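PDB 6M1T: glutathione S-transferase from Sphingobium chungbukense, which binds glutathione and, as a beta-class glutathione S-transferase, probably conjugates it to electrophilic compounds during detoxification. Local coordinates for residues K107-L112 with A166-D171; A81-D86 with Y92-R97; V28-A33 with G50-L55; G134-E139 with E144-S149. All coordinates share one frame; numbering follows the deposited sequence.

Contact 1 of 4, residues K107-L112 with A166-D171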
loop_
_atom_site.group_PDB
_atom_site.type_symbol
_atom_site.label_atom_id
_atom_site.label_comp_id
_atom_site.label_asym_id
_atom_site.label_seq_id
_atom_site.Cartn_x
_atom_site.Cartn_y
_atom_site.Cartn_z
ATOM N N LYS A 107 -7.802 4.088 -3.274
ATOM C CA LYS A 107 -7.433 5.188 -4.191
ATOM C C LYS A 107 -8.479 5.250 -5.323
ATOM O O LYS A 107 -8.766 6.382 -5.760
ATOM C CB LYS A 107 -5.967 5.072 -4.647
ATOM C CG LYS A 107 -4.918 5.220 -3.528
ATOM C CD LYS A 107 -5.220 6.320 -2.516
ATOM C CE LYS A 107 -4.037 6.923 -1.805
ATOM N NZ LYS A 107 -3.650 8.230 -2.410
ATOM N N ALA A 108 -9.131 4.130 -5.690
ATOM C CA ALA A 108 -10.286 4.127 -6.638
ATOM C C ALA A 108 -11.354 5.154 -6.224
ATOM O O ALA A 108 -11.956 5.749 -7.125
ATOM C CB ALA A 108 -10.900 2.746 -6.764
ATOM N N PHE A 109 -11.600 5.347 -4.928
ATOM C CA PHE A 109 -12.708 6.173 -4.378
ATOM C C PHE A 109 -12.408 7.679 -4.436
ATOM O O PHE A 109 -13.346 8.518 -4.296
ATOM C CB PHE A 109 -12.985 5.828 -2.926
ATOM C CG PHE A 109 -13.725 4.543 -2.709
ATOM C CD1 PHE A 109 -15.123 4.521 -2.713
ATOM C CD2 PHE A 109 -13.049 3.369 -2.453
ATOM C CE1 PHE A 109 -15.783 3.321 -2.511
ATOM C CE2 PHE A 109 -13.719 2.170 -2.257
ATOM C CZ PHE A 109 -15.098 2.157 -2.291
ATOM N N VAL A 110 -11.139 8.060 -4.588
ATOM C CA VAL A 110 -10.722 9.458 -4.253
ATOM C C VAL A 110 -11.473 10.488 -5.112
ATOM O O VAL A 110 -11.986 11.448 -4.538
ATOM C CB VAL A 110 -9.186 9.595 -4.283
ATOM C CG1 VAL A 110 -8.743 11.049 -4.250
ATOM C CG2 VAL A 110 -8.595 8.805 -3.128
ATOM N N PRO A 111 -11.595 10.358 -6.455
ATOM C CA PRO A 111 -12.404 11.288 -7.253
ATOM C C PRO A 111 -13.878 11.358 -6.820
ATOM O O PRO A 111 -14.461 12.436 -6.843
ATOM C CB PRO A 111 -12.357 10.729 -8.683
ATOM C CG PRO A 111 -11.113 9.836 -8.694
ATOM C CD PRO A 111 -11.001 9.305 -7.285
ATOM N N LEU A 112 -14.455 10.228 -6.407
ATOM C CA LEU A 112 -15.869 10.176 -5.945
ATOM C C LEU A 112 -16.047 11.000 -4.670
ATOM O O LEU A 112 -17.196 11.437 -4.459
ATOM C CB LEU A 112 -16.299 8.731 -5.688
ATOM C CG LEU A 112 -16.392 7.813 -6.895
ATOM C CD1 LEU A 112 -16.769 6.409 -6.455
ATOM C CD2 LEU A 112 -17.402 8.321 -7.903
ATOM N N ALA A 166 -21.935 3.273 -0.518
ATOM C CA ALA A 166 -23.340 3.714 -0.275
ATOM C C ALA A 166 -23.392 5.238 -0.205
ATOM O O ALA A 166 -24.444 5.800 -0.481
ATOM C CB ALA A 166 -23.938 3.073 0.954
ATOM N N HIS A 167 -22.263 5.908 0.088
ATOM C CA HIS A 167 -22.208 7.381 0.208
ATOM C C HIS A 167 -21.834 8.043 -1.107
ATOM O O HIS A 167 -21.866 9.260 -1.123
ATOM C CB HIS A 167 -21.223 7.808 1.295
ATOM C CG HIS A 167 -21.637 7.305 2.620
ATOM N ND1 HIS A 167 -22.367 8.081 3.473
ATOM C CD2 HIS A 167 -21.441 6.124 3.229
ATOM C CE1 HIS A 167 -22.633 7.395 4.555
ATOM N NE2 HIS A 167 -22.075 6.182 4.428
ATOM N N VAL A 168 -21.467 7.285 -2.137
ATOM C CA VAL A 168 -21.089 7.859 -3.460
ATOM C C VAL A 168 -21.896 7.163 -4.551
ATOM O O VAL A 168 -21.358 6.939 -5.621
ATOM C CB VAL A 168 -19.570 7.781 -3.699
ATOM C CG1 VAL A 168 -18.841 8.703 -2.743
ATOM C CG2 VAL A 168 -19.053 6.344 -3.595
ATOM N N GLY A 169 -23.154 6.826 -4.252
ATOM C CA GLY A 169 -24.194 6.517 -5.252
ATOM C C GLY A 169 -24.061 5.131 -5.839
ATOM O O GLY A 169 -24.518 4.952 -6.946
ATOM N N ILE A 170 -23.497 4.169 -5.110
ATOM C CA ILE A 170 -23.272 2.789 -5.610
ATOM C C ILE A 170 -24.162 1.855 -4.790
ATOM O O ILE A 170 -24.068 1.872 -3.554
ATOM C CB ILE A 170 -21.775 2.416 -5.523
ATOM C CG1 ILE A 170 -20.942 3.243 -6.502
ATOM C CG2 ILE A 170 -21.541 0.926 -5.701
ATOM C CD1 ILE A 170 -19.436 2.983 -6.423
ATOM N N ASP A 171 -24.999 1.061 -5.449
ATOM C CA ASP A 171 -25.967 0.169 -4.765
ATOM C C ASP A 171 -25.267 -1.144 -4.426
ATOM O O ASP A 171 -24.926 -1.886 -5.357
ATOM C CB ASP A 171 -27.199 -0.068 -5.651
ATOM C CG ASP A 171 -28.109 -1.165 -5.130
ATOM O OD1 ASP A 171 -27.682 -1.906 -4.218
ATOM O OD2 ASP A 171 -29.245 -1.267 -5.637
#
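Val168 faces Leu112 with both of its methyl groups, and this apolar pair makes up most of the contact. CG2 of Val168 lies 3.7 Å from CD1 of Leu112, while the other branch, CG1, approaches the backbone oxygen of Leu112, 3.6 Å from CG1 to O. The two side chains cross at about a right angle, and Val168 covers Leu112 from the Leu112 carbonyl O through CB to CD1; the CB atoms of Leu112 and Val168 are 3.9 Å apart. The first torsion of Val168 (chi1 -68°) sends CG1 to the side opposite its carbonyl carbon and leaves CG2 between that carbon and the backbone N, which turns both methyls to the partner. Two looser approaches widen the patch. CD1 of Leu112 comes to 4.3 Å from CD1 of Ile170, and CG2 of Val168 stands at the edge of the Phe109 ring, close to its plane, 4.4 Å from CD1 of Phe109.

Further out, the Phe109 ring packs edge-to-face with Phe105 and Trp164. Ile170 rests on Val129 and Leu112 on Ser126, both on helix 119-139, while Val168 also touches Phe113. The side chain of Phe109 is about 8 Å from the bound glutathione and about 6 Å from the side chain of His106, so the patch lies near the glutathione site without belonging to it. A chain turn just beyond helix 89-108 is thereby joined to the connection between helices 153-162 and 176-186, in the all-helical C-terminal domain of the glutathione S-transferase fold.

Contact 2 of 4, residues A81-D86 with Y92-R97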
loop_
_atom_site.group_PDB
_atom_site.type_symbol
_atom_site.label_atom_id
_atom_site.label_comp_id
_atom_site.label_asym_id
_atom_site.label_seq_id
_atom_site.Cartn_x
_atom_site.Cartn_y
_atom_site.Cartn_z
ATOM N N ALA A 81 -5.025 -13.274 17.202
ATOM C CA ALA A 81 -4.740 -13.864 15.868
ATOM C C ALA A 81 -5.335 -12.980 14.762
ATOM O O ALA A 81 -6.038 -13.493 13.870
ATOM C CB ALA A 81 -5.264 -15.286 15.800
ATOM N N LEU A 82 -5.096 -11.667 14.846
ATOM C CA LEU A 82 -5.656 -10.704 13.864
ATOM C C LEU A 82 -4.637 -10.555 12.740
ATOM O O LEU A 82 -4.928 -9.832 11.781
ATOM C CB LEU A 82 -5.909 -9.343 14.524
ATOM C CG LEU A 82 -7.109 -9.259 15.451
ATOM C CD1 LEU A 82 -7.114 -7.926 16.160
ATOM C CD2 LEU A 82 -8.418 -9.481 14.727
ATOM N N ALA A 83 -3.435 -11.125 12.924
ATOM C CA ALA A 83 -2.406 -11.269 11.859
ATOM C C ALA A 83 -1.698 -12.601 12.075
ATOM O O ALA A 83 -1.504 -13.009 13.224
ATOM C CB ALA A 83 -1.424 -10.148 11.899
ATOM N N PRO A 84 -1.335 -13.313 10.996
ATOM C CA PRO A 84 -0.527 -14.528 11.115
ATOM C C PRO A 84 0.849 -14.295 11.734
ATOM O O PRO A 84 1.377 -13.211 11.693
ATOM C CB PRO A 84 -0.393 -14.984 9.643
ATOM C CG PRO A 84 -1.650 -14.476 8.976
ATOM C CD PRO A 84 -1.819 -13.108 9.618
ATOM N N ARG A 85 1.466 -15.370 12.209
ATOM C CA ARG A 85 2.787 -15.308 12.853
ATOM C C ARG A 85 3.852 -14.927 11.819
ATOM O O ARG A 85 3.664 -15.253 10.656
ATOM C CB ARG A 85 3.067 -16.662 13.510
ATOM C CG ARG A 85 2.289 -16.868 14.802
ATOM N N ASP A 86 4.888 -14.222 12.267
ATOM C CA ASP A 86 6.206 -14.007 11.601
ATOM C C ASP A 86 6.574 -15.284 10.825
ATOM O O ASP A 86 6.432 -16.379 11.414
ATOM C CB ASP A 86 7.220 -13.649 12.708
ATOM C CG ASP A 86 8.694 -13.523 12.322
ATOM O OD1 ASP A 86 9.111 -14.086 11.288
ATOM O OD2 ASP A 86 9.432 -12.856 13.071
ATOM N N TYR A 92 2.621 -12.965 4.606
ATOM C CA TYR A 92 2.908 -12.179 3.365
ATOM C C TYR A 92 1.603 -11.991 2.609
ATOM O O TYR A 92 1.435 -10.909 2.020
ATOM C CB TYR A 92 4.005 -12.810 2.517
ATOM C CG TYR A 92 5.273 -12.913 3.295
ATOM C CD1 TYR A 92 6.141 -11.845 3.365
ATOM C CD2 TYR A 92 5.562 -14.061 4.014
ATOM C CE1 TYR A 92 7.299 -11.907 4.109
ATOM C CE2 TYR A 92 6.713 -14.143 4.766
ATOM C CZ TYR A 92 7.583 -13.082 4.800
ATOM O OH TYR A 92 8.683 -13.177 5.552
ATOM N N ARG A 93 0.699 -12.979 2.624
ATOM C CA ARG A 93 -0.601 -12.866 1.919
ATOM C C ARG A 93 -1.430 -11.774 2.606
ATOM O O ARG A 93 -2.132 -11.057 1.887
ATOM C CB ARG A 93 -1.373 -14.187 1.865
ATOM C CG ARG A 93 -0.562 -15.283 1.188
ATOM C CD ARG A 93 -1.363 -16.436 0.598
ATOM N NE ARG A 93 -1.876 -16.314 -0.765
ATOM C CZ ARG A 93 -1.282 -15.716 -1.812
ATOM N NH1 ARG A 93 -1.894 -15.691 -2.984
ATOM N NH2 ARG A 93 -0.108 -15.120 -1.718
ATOM N N LEU A 94 -1.312 -11.640 3.934
ATOM C CA LEU A 94 -1.983 -10.546 4.705
ATOM C C LEU A 94 -1.421 -9.187 4.258
ATOM O O LEU A 94 -2.200 -8.285 3.950
ATOM C CB LEU A 94 -1.748 -10.692 6.208
ATOM C CG LEU A 94 -2.322 -9.514 7.009
ATOM C CD1 LEU A 94 -3.785 -9.405 6.717
ATOM C CD2 LEU A 94 -2.090 -9.610 8.504
ATOM N N ILE A 95 -0.107 -9.031 4.266
ATOM C CA ILE A 95 0.519 -7.741 3.856
ATOM C C ILE A 95 0.092 -7.400 2.415
ATOM O O ILE A 95 -0.166 -6.177 2.088
ATOM C CB ILE A 95 2.032 -7.844 4.057
ATOM C CG1 ILE A 95 2.376 -8.041 5.533
ATOM C CG2 ILE A 95 2.759 -6.638 3.479
ATOM C CD1 ILE A 95 3.834 -8.372 5.768
ATOM N N SER A 96 0.013 -8.411 1.555
ATOM C CA SER A 96 -0.464 -8.310 0.152
ATOM C C SER A 96 -1.870 -7.727 0.150
ATOM O O SER A 96 -2.140 -6.702 -0.554
ATOM C CB SER A 96 -0.423 -9.664 -0.553
ATOM O OG SER A 96 -0.865 -9.563 -1.892
ATOM N N ARG A 97 -2.761 -8.319 0.945
ATOM C CA ARG A 97 -4.152 -7.830 0.976
ATOM C C ARG A 97 -4.156 -6.386 1.521
ATOM O O ARG A 97 -4.946 -5.586 1.003
ATOM C CB ARG A 97 -5.075 -8.806 1.724
ATOM C CG ARG A 97 -5.460 -10.080 0.959
ATOM C CD ARG A 97 -5.907 -9.928 -0.497
ATOM N NE ARG A 97 -4.746 -9.798 -1.385
ATOM C CZ ARG A 97 -4.727 -9.285 -2.628
ATOM N NH1 ARG A 97 -3.574 -9.222 -3.253
ATOM N NH2 ARG A 97 -5.814 -8.865 -3.255
HETATM O O HOH W 1 7.617 -12.502 8.584
#
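The linker between the thioredoxin-like N-terminal domain and the helical C-terminal domain of the glutathione S-transferase fold packs here on the first long helix that follows it, with Ala83 and Pro84 closing on Leu94. One methyl does the touching: CD2 of Leu94 is 3.5 Å from CB of Ala83 and 3.7 Å from the ring carbon CD of Pro84. Because CG of Leu94 lies trans to its backbone N (chi1 175°), the side chain reaches across to the linker, and Pro84 meets it at a slant through its CD. The same methyl also sees the carbonyl O of Leu82, at 4.3 Å from CD2.

Leu71 of helix 66-75 packs on both Ala83 and Leu94, and Val153 and Ala154 of helix 153-162 also touch Leu94; both domains therefore meet round this one leucine. The far side of the helix faces the dimer partner: Tyr92 OH is hydrogen-bonded to Asp75 of the second subunit, and Ser96 OG to the backbone O of Thr64 of that subunit. Within the helix, Arg97 NH1 donates to Ser96 OG over 3.1 Å at 161°, with the oxygen in the guanidinium plane.

At the other end of the linker a single water joins the segments, donating to Tyr92 OH at 3.3 Å and, weakly, to Asp86 OD1 at 3.5 Å.

Contact 3 of 4, residues V28-A33 with G50-L55. With GSH (glutathione), chain C.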
loop_
_atom_site.group_PDB
_atom_site.type_symbol
_atom_site.label_atom_id
_atom_site.label_comp_id
_atom_site.label_asym_id
_atom_site.label_seq_id
_atom_site.Cartn_x
_atom_site.Cartn_y
_atom_site.Cartn_z
ATOM N N VAL A 28 -8.735 10.214 19.283
ATOM C CA VAL A 28 -8.690 11.702 19.242
ATOM C C VAL A 28 -9.138 12.155 17.851
ATOM O O VAL A 28 -8.536 11.706 16.883
ATOM C CB VAL A 28 -7.260 12.139 19.603
ATOM C CG1 VAL A 28 -7.055 13.623 19.484
ATOM C CG2 VAL A 28 -6.925 11.666 21.026
ATOM N N LYS A 29 -10.180 12.991 17.767
ATOM C CA LYS A 29 -10.746 13.476 16.482
ATOM C C LYS A 29 -9.841 14.576 15.891
ATOM O O LYS A 29 -9.286 15.420 16.631
ATOM C CB LYS A 29 -12.199 13.928 16.656
ATOM C CG LYS A 29 -13.160 12.797 17.004
ATOM C CD LYS A 29 -14.637 13.202 16.935
ATOM C CE LYS A 29 -15.242 13.550 18.278
ATOM N NZ LYS A 29 -15.544 12.328 19.069
ATOM N N VAL A 30 -9.678 14.535 14.578
ATOM C CA VAL A 30 -9.000 15.594 13.785
ATOM C C VAL A 30 -10.024 16.209 12.833
ATOM O O VAL A 30 -10.763 15.448 12.141
ATOM C CB VAL A 30 -7.815 15.022 12.994
ATOM C CG1 VAL A 30 -7.060 16.114 12.230
ATOM C CG2 VAL A 30 -6.879 14.226 13.902
ATOM N N ASP A 31 -9.952 17.526 12.691
ATOM C CA ASP A 31 -10.692 18.286 11.658
ATOM C C ASP A 31 -9.803 18.250 10.427
ATOM O O ASP A 31 -8.714 18.812 10.493
ATOM C CB ASP A 31 -10.988 19.730 12.101
ATOM C CG ASP A 31 -11.856 20.472 11.090
ATOM O OD1 ASP A 31 -11.606 20.297 9.843
ATOM O OD2 ASP A 31 -12.824 21.168 11.527
ATOM N N LEU A 32 -10.185 17.496 9.413
ATOM C CA LEU A 32 -9.276 17.228 8.249
ATOM C C LEU A 32 -9.131 18.507 7.398
ATOM O O LEU A 32 -8.105 18.652 6.693
ATOM C CB LEU A 32 -9.851 16.037 7.480
ATOM C CG LEU A 32 -9.638 14.687 8.164
ATOM C CD1 LEU A 32 -10.166 13.581 7.277
ATOM C CD2 LEU A 32 -8.156 14.481 8.545
ATOM N N ALA A 33 -10.070 19.453 7.536
ATOM C CA ALA A 33 -10.158 20.684 6.723
ATOM C C ALA A 33 -9.144 21.677 7.258
ATOM O O ALA A 33 -8.480 22.267 6.435
ATOM C CB ALA A 33 -11.580 21.201 6.714
ATOM N N GLY A 50 -0.843 15.347 7.222
ATOM C CA GLY A 50 -2.182 15.796 7.637
ATOM C C GLY A 50 -3.229 14.682 7.534
ATOM O O GLY A 50 -4.418 14.978 7.657
ATOM N N LYS A 51 -2.845 13.440 7.309
ATOM C CA LYS A 51 -3.855 12.372 7.049
ATOM C C LYS A 51 -4.077 11.499 8.295
ATOM O O LYS A 51 -3.152 11.300 9.125
ATOM C CB LYS A 51 -3.424 11.510 5.872
ATOM C CG LYS A 51 -3.326 12.238 4.540
ATOM C CD LYS A 51 -2.675 11.391 3.493
ATOM C CE LYS A 51 -2.752 12.013 2.123
ATOM N NZ LYS A 51 -4.010 11.600 1.491
ATOM N N VAL A 52 -5.284 10.927 8.374
ATOM C CA VAL A 52 -5.628 9.908 9.406
ATOM C C VAL A 52 -5.651 8.570 8.685
ATOM O O VAL A 52 -5.933 8.533 7.498
ATOM C CB VAL A 52 -6.937 10.226 10.146
ATOM C CG1 VAL A 52 -6.747 11.423 11.062
ATOM C CG2 VAL A 52 -8.160 10.393 9.230
ATOM N N PRO A 53 -5.344 7.441 9.356
ATOM C CA PRO A 53 -4.983 7.435 10.783
ATOM C C PRO A 53 -3.526 7.815 11.072
ATOM O O PRO A 53 -2.685 7.635 10.204
ATOM C CB PRO A 53 -5.146 5.963 11.203
ATOM C CG PRO A 53 -4.877 5.203 9.904
ATOM C CD PRO A 53 -5.392 6.081 8.780
ATOM N N ALA A 54 -3.263 8.170 12.316
ATOM C CA ALA A 54 -1.905 8.195 12.897
ATOM C C ALA A 54 -2.018 7.575 14.287
ATOM O O ALA A 54 -3.066 7.766 14.947
ATOM C CB ALA A 54 -1.368 9.587 12.956
ATOM N N LEU A 55 -1.034 6.776 14.662
ATOM C CA LEU A 55 -1.002 6.087 15.962
ATOM C C LEU A 55 0.224 6.522 16.751
ATOM O O LEU A 55 1.326 6.236 16.265
ATOM C CB LEU A 55 -0.970 4.586 15.742
ATOM C CG LEU A 55 -0.966 3.804 17.052
ATOM C CD1 LEU A 55 -2.315 3.936 17.758
ATOM C CD2 LEU A 55 -0.695 2.342 16.781
HETATM N N1 GSH C . -2.065 5.787 2.583
HETATM C CA1 GSH C . -2.704 6.275 3.819
HETATM C C1 GSH C . -3.005 5.097 4.754
HETATM O O11 GSH C . -3.136 3.991 4.213
HETATM O O12 GSH C . -3.097 5.356 6.003
HETATM C CB1 GSH C . -3.985 7.014 3.420
HETATM C CG1 GSH C . -4.590 7.853 4.513
HETATM C CD1 GSH C . -5.725 8.702 3.944
HETATM O OE1 GSH C . -5.823 8.975 2.741
HETATM N N2 GSH C . -6.578 9.181 4.839
HETATM C CA2 GSH C . -7.688 10.070 4.557
HETATM C C2 GSH C . -7.378 11.502 4.956
HETATM O O2 GSH C . -6.898 11.742 6.064
HETATM C CB2 GSH C . -8.972 9.598 5.237
HETATM S SG2 GSH C . -9.690 8.102 4.489
HETATM N N3 GSH C . -7.577 12.422 4.028
HETATM C CA3 GSH C . -7.364 13.828 4.269
HETATM C C3 GSH C . -6.424 14.469 3.244
HETATM O O31 GSH C . -5.796 13.710 2.478
HETATM O O32 GSH C . -6.326 15.714 3.261
#
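Val30 and Val52 lie alongside one another, pointing in opposing senses and meeting through one methyl each, 4.0 Å from CG2 of Val30 to CG1 of Val52. The second methyl of Val52 serves a different neighbour, with CG2 lying 4.1 Å from CD2 of Leu32. Leu32 reaches in with its branch end: CD2 sits 3.9 Å from the carbonyl O of Gly50, an oxygen buried here without a polar partner, and its two methyls border the glutathione beside O2.

Val52 turns its backbone to the ligand. Its N donates to glutathione O2 over 2.9 Å (163°), and its O accepts from glutathione N2 over 2.8 Å (171°), so two nearly straight bonds grip the cysteinyl part of the tripeptide in a strand-like pairing. Lys51 starts away from 28-33, whereas Val52 starts toward it; the lysine chain is extended until a bend at its last torsion (chi4 -88°) carries NZ to 2.9 Å from O31 of the glycine carboxylate, with a weak bond at 3.4 Å from NZ to OE1. A methionine in place of Lys51 would probably leave that carboxylate without its charged mate and let the glycine end of the ligand move.

A cis peptide bond joins Val52 to Pro53, just before strand 54-56. This is the cis-proline loop of the thioredoxin fold, which supplies part of the glutathione site in these transferases.

Contact 4 of 4, residues G134-E139 with E144-S149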
loop_
_atom_site.group_PDB
_atom_site.type_symbol
_atom_site.label_atom_id
_atom_site.label_comp_id
_atom_site.label_asym_id
_atom_site.label_seq_id
_atom_site.Cartn_x
_atom_site.Cartn_y
_atom_site.Cartn_z
ATOM N N GLY A 134 -17.017 -6.214 -7.755
ATOM C CA GLY A 134 -17.291 -7.470 -8.503
ATOM C C GLY A 134 -16.263 -8.548 -8.186
ATOM O O GLY A 134 -16.667 -9.690 -7.852
ATOM N N ALA A 135 -14.963 -8.230 -8.227
ATOM C CA ALA A 135 -13.888 -9.213 -7.965
ATOM C C ALA A 135 -13.870 -9.594 -6.483
ATOM O O ALA A 135 -13.594 -10.770 -6.160
ATOM C CB ALA A 135 -12.546 -8.685 -8.390
ATOM N N LEU A 136 -14.040 -8.612 -5.599
ATOM C CA LEU A 136 -14.108 -8.887 -4.144
ATOM C C LEU A 136 -15.332 -9.777 -3.876
ATOM O O LEU A 136 -15.166 -10.721 -3.066
ATOM C CB LEU A 136 -14.169 -7.564 -3.385
ATOM C CG LEU A 136 -12.828 -6.822 -3.354
ATOM C CD1 LEU A 136 -13.041 -5.363 -2.982
ATOM C CD2 LEU A 136 -11.830 -7.520 -2.443
ATOM N N ASP A 137 -16.479 -9.475 -4.496
ATOM C CA ASP A 137 -17.716 -10.284 -4.359
ATOM C C ASP A 137 -17.449 -11.776 -4.679
ATOM O O ASP A 137 -17.824 -12.612 -3.842
ATOM C CB ASP A 137 -18.878 -9.714 -5.173
ATOM C CG ASP A 137 -20.191 -10.335 -4.738
ATOM O OD1 ASP A 137 -20.608 -10.064 -3.592
ATOM O OD2 ASP A 137 -20.758 -11.105 -5.515
ATOM N N LYS A 138 -16.807 -12.114 -5.801
ATOM C CA LYS A 138 -16.523 -13.521 -6.202
ATOM C C LYS A 138 -15.427 -14.111 -5.308
ATOM O O LYS A 138 -15.459 -15.341 -5.011
ATOM C CB LYS A 138 -16.096 -13.619 -7.675
ATOM C CG LYS A 138 -16.186 -15.028 -8.253
ATOM N N GLU A 139 -14.437 -13.304 -4.907
ATOM C CA GLU A 139 -13.361 -13.824 -4.025
ATOM C C GLU A 139 -13.983 -14.350 -2.728
ATOM O O GLU A 139 -13.481 -15.373 -2.217
ATOM C CB GLU A 139 -12.312 -12.757 -3.709
ATOM C CG GLU A 139 -10.995 -13.344 -3.231
ATOM C CD GLU A 139 -9.978 -12.275 -2.872
ATOM O OE1 GLU A 139 -10.026 -11.195 -3.507
ATOM O OE2 GLU A 139 -9.165 -12.516 -1.958
ATOM N N GLU A 144 -14.817 -17.373 3.854
ATOM C CA GLU A 144 -15.497 -16.529 4.875
ATOM C C GLU A 144 -14.660 -15.256 5.092
ATOM O O GLU A 144 -15.252 -14.169 5.145
ATOM C CB GLU A 144 -15.724 -17.300 6.180
ATOM C CG GLU A 144 -17.041 -16.928 6.852
ATOM C CD GLU A 144 -17.308 -17.579 8.197
ATOM O OE1 GLU A 144 -18.470 -17.989 8.434
ATOM O OE2 GLU A 144 -16.359 -17.665 9.012
ATOM N N HIS A 145 -13.336 -15.421 5.186
ATOM C CA HIS A 145 -12.343 -14.378 5.549
ATOM C C HIS A 145 -11.530 -13.956 4.316
ATOM O O HIS A 145 -11.196 -14.814 3.460
ATOM C CB HIS A 145 -11.431 -14.910 6.658
ATOM C CG HIS A 145 -12.161 -15.604 7.757
ATOM N ND1 HIS A 145 -12.817 -14.915 8.763
ATOM C CD2 HIS A 145 -12.332 -16.917 8.024
ATOM C CE1 HIS A 145 -13.356 -15.776 9.602
ATOM N NE2 HIS A 145 -13.074 -17.008 9.170
ATOM N N TYR A 146 -11.159 -12.677 4.261
ATOM C CA TYR A 146 -10.458 -12.066 3.108
ATOM C C TYR A 146 -9.011 -12.584 3.027
ATOM O O TYR A 146 -8.532 -12.746 1.906
ATOM C CB TYR A 146 -10.580 -10.539 3.219
ATOM C CG TYR A 146 -10.037 -9.784 2.037
ATOM C CD1 TYR A 146 -10.423 -10.101 0.738
ATOM C CD2 TYR A 146 -9.177 -8.723 2.228
ATOM C CE1 TYR A 146 -9.882 -9.440 -0.355
ATOM C CE2 TYR A 146 -8.668 -8.020 1.152
ATOM C CZ TYR A 146 -9.013 -8.376 -0.140
ATOM O OH TYR A 146 -8.498 -7.652 -1.175
ATOM N N ALA A 147 -8.331 -12.824 4.156
ATOM C CA ALA A 147 -6.927 -13.318 4.233
ATOM C C ALA A 147 -6.804 -14.528 5.184
ATOM O O ALA A 147 -7.118 -14.404 6.411
ATOM C CB ALA A 147 -5.999 -12.198 4.666
ATOM N N GLY A 148 -6.340 -15.666 4.653
ATOM C CA GLY A 148 -6.052 -16.876 5.442
ATOM C C GLY A 148 -7.298 -17.446 6.104
ATOM O O GLY A 148 -8.413 -17.326 5.535
ATOM N N SER A 149 -7.119 -18.017 7.294
ATOM C CA SER A 149 -8.073 -18.952 7.939
ATOM C C SER A 149 -9.093 -18.214 8.824
ATOM O O SER A 149 -10.205 -18.745 8.995
ATOM C CB SER A 149 -7.307 -19.989 8.714
ATOM O OG SER A 149 -8.019 -21.211 8.734
#
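This is a local closure, partly apolar, within the all-helical C-terminal domain of the glutathione S-transferase fold: the chain leaves helix 119-139, turns, and sends the ring of Tyr146 back against the last turns of that helix, where it meets Leu136 and Glu139. The evidence is the clustering at one ring corner. CE1 of Tyr146 is 3.4 Å from CD2 of Leu136, and the same methyl is 3.6 Å from the phenolic OH of Tyr146, so it lies beside the ring's outer end in a slanting approach. From the helix end the extended side chain of Glu139 brings its carboxylate to the same corner, OE2 being 3.5 Å from CE1 of Tyr146, with the carboxylate and ring planes 41° apart.

The first torsion of Tyr146 (chi1 -174°) sets CG trans to the backbone N, which drives the ring inward from the loop. Phe100 and Leu101 of helix 89-108, Leu158 of helix 153-162 and Tyr181 of helix 176-186 surround it, and its backbone N is tied to Asp155 OD1, a bond that probably holds the backbone where the ring departs. With the ring cut back to an alanine, a gap is likely to open among these helices, leaving Leu136 without the Tyr146 ring beside CD2.

One cost of the burial is plain: Tyr146 OH is enclosed with no hydrogen-bonding partner in the model, and its close neighbour across the contact is the apolar CD2 of Leu136.

From the N terminus, contact 3 comes first: it closes the 16-residue connection between strand 26-31 and the cis-proline turn, entirely within the thioredoxin-like domain. Contact 2 follows in series, a short loop that joins the interdomain linker to helix 89-108. That helix then runs on to contact 1, whose wide loop of 53 residues takes in helices 119-139 and 153-162. Contact 4 is nested inside that loop, folding the end of helix 119-139 onto the chain just after it. No loops cross. Contacts 2 and 4 touch directly, Arg97 CD lying 3.5 Å from Tyr146 CZ, whereas contacts 1 and 2 lie on opposite sides of the chain's centre.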